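Local coordinates for protein glycosyl hydrolase (Rhizobium leguminosarum bv. trifolii, PDB 5NDX) that probably hydrolyses O-glycosidic bonds as a family 39 glycosidase, a bacterial orthologue of human alpha-L-iduronidase, at residues I7-S12 against V426-S431. The protein carries 2 engineered substitutions. Residues are numbered along the deposited sequence; the frame is centred on the assembly and turned at random.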
ATOM      1  N   ILE A   7     -14.224  24.159  -8.542  1.00 36.42           N
ATOM      2  CA  ILE A   7     -14.479  22.764  -8.915  1.00 35.86           C
ATOM      3  C   ILE A   7     -15.865  22.371  -8.387  1.00 36.85           C
ATOM      4  O   ILE A   7     -16.127  22.554  -7.203  1.00 37.24           O
ATOM      5  CB  ILE A   7     -13.412  21.861  -8.328  1.00 34.19           C
ATOM      6  CG1 ILE A   7     -12.017  22.277  -8.824  1.00 33.99           C
ATOM      7  CG2 ILE A   7     -13.614  20.417  -8.735  1.00 34.00           C
ATOM      8  CD1 ILE A   7     -10.907  21.402  -8.262  1.00 34.10           C
ATOM      9  N   ASN A   8     -16.738  21.873  -9.266  1.00 37.13           N
ATOM     10  CA  ASN A   8     -18.024  21.347  -8.893  1.00 39.51           C
ATOM     11  C   ASN A   8     -18.022  19.861  -9.164  1.00 37.99           C
ATOM     12  O   ASN A   8     -17.759  19.406 -10.292  1.00 38.39           O
ATOM     13  CB  ASN A   8     -19.225  21.987  -9.638  1.00 44.75           C
ATOM     14  CG  ASN A   8     -20.569  21.324  -9.203  1.00 52.30           C
ATOM     15  OD1 ASN A   8     -21.123  21.599  -8.130  1.00 54.51           O
ATOM     16  ND2 ASN A   8     -21.034  20.363 -10.003  1.00 60.22           N
ATOM     17  N   VAL A   9     -18.332  19.106  -8.124  1.00 36.40           N
ATOM     18  CA  VAL A   9     -18.473  17.672  -8.201  1.00 36.74           C
ATOM     19  C   VAL A   9     -19.957  17.360  -8.032  1.00 37.82           C
ATOM     20  O   VAL A   9     -20.561  17.727  -7.008  1.00 37.45           O
ATOM     21  CB  VAL A   9     -17.695  16.994  -7.092  1.00 36.44           C
ATOM     22  CG1 VAL A   9     -17.947  15.507  -7.067  1.00 36.62           C
ATOM     23  CG2 VAL A   9     -16.185  17.229  -7.268  1.00 35.93           C
ATOM     24  N   ASP A  10     -20.528  16.675  -9.010  1.00 37.32           N
ATOM     25  CA  ASP A  10     -21.941  16.333  -8.927  1.00 40.49           C
ATOM     26  C   ASP A  10     -22.148  14.890  -8.530  1.00 38.38           C
ATOM     27  O   ASP A  10     -22.012  13.985  -9.327  1.00 40.45           O
ATOM     28  CB  ASP A  10     -22.659  16.679 -10.232  1.00 42.13           C
ATOM     29  CG  ASP A  10     -24.200  16.449 -10.145  1.00 44.78           C
ATOM     30  OD1 ASP A  10     -24.773  15.941  -9.138  1.00 42.38           O
ATOM     31  OD2 ASP A  10     -24.809  16.821 -11.146  1.00 50.26           O
ATOM     32  N   ALA A  11     -22.476  14.699  -7.271  1.00 39.15           N
ATOM     33  CA  ALA A  11     -22.658  13.358  -6.713  1.00 41.00           C
ATOM     34  C   ALA A  11     -23.866  12.601  -7.285  1.00 43.11           C
ATOM     35  O   ALA A  11     -23.930  11.368  -7.140  1.00 44.02           O
ATOM     36  CB  ALA A  11     -22.845  13.454  -5.207  1.00 40.06           C
ATOM     37  N   SER A  12     -24.819  13.320  -7.892  1.00 43.40           N
ATOM     38  CA  SER A  12     -26.010  12.674  -8.470  1.00 45.85           C
ATOM     39  C   SER A  12     -25.697  12.165  -9.861  1.00 48.83           C
ATOM     40  O   SER A  12     -26.528  11.507 -10.450  1.00 51.58           O
ATOM     41  CB  SER A  12     -27.217  13.638  -8.503  1.00 43.83           C
ATOM     42  OG  SER A  12     -27.023  14.658  -9.484  1.00 41.82           O
ATOM     43  N   VAL A 426      -8.583  26.640  -4.297  1.00 33.15           N
ATOM     44  CA  VAL A 426      -9.687  25.888  -4.844  1.00 32.89           C
ATOM     45  C   VAL A 426     -10.947  26.185  -4.033  1.00 33.87           C
ATOM     46  O   VAL A 426     -10.940  26.156  -2.765  1.00 34.30           O
ATOM     47  CB  VAL A 426      -9.406  24.370  -4.856  1.00 33.34           C
ATOM     48  CG1 VAL A 426     -10.611  23.553  -5.231  1.00 34.07           C
ATOM     49  CG2 VAL A 426      -8.253  24.056  -5.800  1.00 34.79           C
ATOM     50  N   ARG A 427     -12.019  26.496  -4.758  1.00 32.34           N
ATOM     51  CA  ARG A 427     -13.354  26.531  -4.166  1.00 33.73           C
ATOM     52  C   ARG A 427     -14.011  25.248  -4.624  1.00 34.14           C
ATOM     53  O   ARG A 427     -14.226  25.060  -5.821  1.00 33.52           O
ATOM     54  CB  ARG A 427     -14.182  27.708  -4.610  1.00 33.74           C
ATOM     55  CG  ARG A 427     -15.593  27.751  -3.993  1.00 34.18           C
ATOM     56  CD  ARG A 427     -16.474  28.843  -4.612  1.00 34.78           C
ATOM     57  NE  ARG A 427     -17.809  28.732  -4.039  1.00 34.29           N
ATOM     58  CZ  ARG A 427     -18.248  29.360  -2.944  1.00 33.84           C
ATOM     59  NH1 ARG A 427     -17.517  30.223  -2.240  1.00 32.47           N
ATOM     60  NH2 ARG A 427     -19.470  29.107  -2.537  1.00 33.98           N
ATOM     61  N   LEU A 428     -14.281  24.361  -3.675  1.00 33.77           N
ATOM     62  CA  LEU A 428     -14.831  23.057  -3.987  1.00 35.44           C
ATOM     63  C   LEU A 428     -16.305  23.079  -3.632  1.00 36.22           C
ATOM     64  O   LEU A 428     -16.659  23.374  -2.501  1.00 36.65           O
ATOM     65  CB  LEU A 428     -14.131  21.976  -3.181  1.00 35.78           C
ATOM     66  CG  LEU A 428     -14.675  20.545  -3.328  1.00 36.96           C
ATOM     67  CD1 LEU A 428     -14.432  20.058  -4.740  1.00 37.50           C
ATOM     68  CD2 LEU A 428     -13.954  19.629  -2.352  1.00 37.92           C
ATOM     69  N   GLU A 429     -17.134  22.740  -4.598  1.00 36.63           N
ATOM     70  CA  GLU A 429     -18.580  22.635  -4.441  1.00 40.27           C
ATOM     71  C   GLU A 429     -18.984  21.193  -4.714  1.00 39.12           C
ATOM     72  O   GLU A 429     -18.530  20.593  -5.665  1.00 39.09           O
ATOM     73  CB  GLU A 429     -19.277  23.592  -5.421  1.00 41.57           C
ATOM     74  CG  GLU A 429     -18.936  25.039  -5.064  1.00 47.72           C
ATOM     75  CD  GLU A 429     -19.511  26.120  -5.971  1.00 52.40           C
ATOM     76  OE1 GLU A 429     -20.315  25.789  -6.855  1.00 61.68           O
ATOM     77  OE2 GLU A 429     -19.171  27.318  -5.780  1.00 53.83           O
ATOM     78  N   VAL A 430     -19.813  20.633  -3.864  1.00 38.44           N
ATOM     79  CA  VAL A 430     -20.336  19.304  -4.110  1.00 39.95           C
ATOM     80  C   VAL A 430     -21.869  19.470  -4.140  1.00 41.65           C
ATOM     81  O   VAL A 430     -22.450  19.948  -3.179  1.00 40.83           O
ATOM     82  CB  VAL A 430     -19.957  18.294  -3.032  1.00 39.39           C
ATOM     83  CG1 VAL A 430     -20.543  16.919  -3.367  1.00 41.28           C
ATOM     84  CG2 VAL A 430     -18.452  18.176  -2.887  1.00 41.06           C
ATOM     85  N   SER A 431     -22.486  19.062  -5.234  1.00 39.74           N
ATOM     86  CA  SER A 431     -23.933  19.120  -5.383  1.00 42.26           C
ATOM     87  C   SER A 431     -24.503  17.731  -5.611  1.00 40.79           C
ATOM     88  O   SER A 431     -23.788  16.745  -5.677  1.00 40.61           O
ATOM     89  CB  SER A 431     -24.289  20.039  -6.566  1.00 42.89           C
ATOM     90  OG  SER A 431     -23.757  19.508  -7.747  1.00 46.04           O
TER
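Four backbone hydrogen bonds pair strand 7-10 in parallel with strand 426-431, and a fifth, from Ala11, follows at the corner. Ile7 and Val9 each use both their N-H and their C=O: Ile7 N gives to Arg427 O at 2.9 Å and Ile7 O takes Glu429 N at 2.8 Å, while Val9 N and O pair with Glu429 O and Ser431 N. These four bonds run nearly along their C=O axes. The fifth, Ala11 N to Ser431 O at 2.9 Å, comes from 29° above the carbonyl plane. Asp10 OD1 shapes that corner as an Asx turn, gripped by Ser12 N and, through its syn lone pair, by Ser12 OG at 2.6 Å.

On the polar face, a salt bridge within strand 426-431 sets Arg427 NE on the anti lone pair of Glu429 OE2 at 2.6 Å, in the guanidinium plane; Glu429 CG is anti to the carbonyl carbon (chi1 -65°), the chain extended beyond, and Arg6 shares OE2. Ser431 OG gives a weak bond to Asn8 OD1, 3.4 Å away.

The other face is aliphatic. Ile7 CD1 lies obliquely against Val426 CG1 at 3.7 Å, and Leu428 CD1 reaches the CG2 methyls of both Ile7 and Val9. Val9 and Val430 also rest on Ile409 of strand 407-413.

With backbone bonds from Asn8 to Thr383 and from Asp10 to Lys381, in strand 378-385, the N-terminal strand is interior to the mixed sheet, away from the ligand pockets. Main-chain bonding thus sets the pairing, and alternating side chains make one face charged and polar, the other aliphatic and buried.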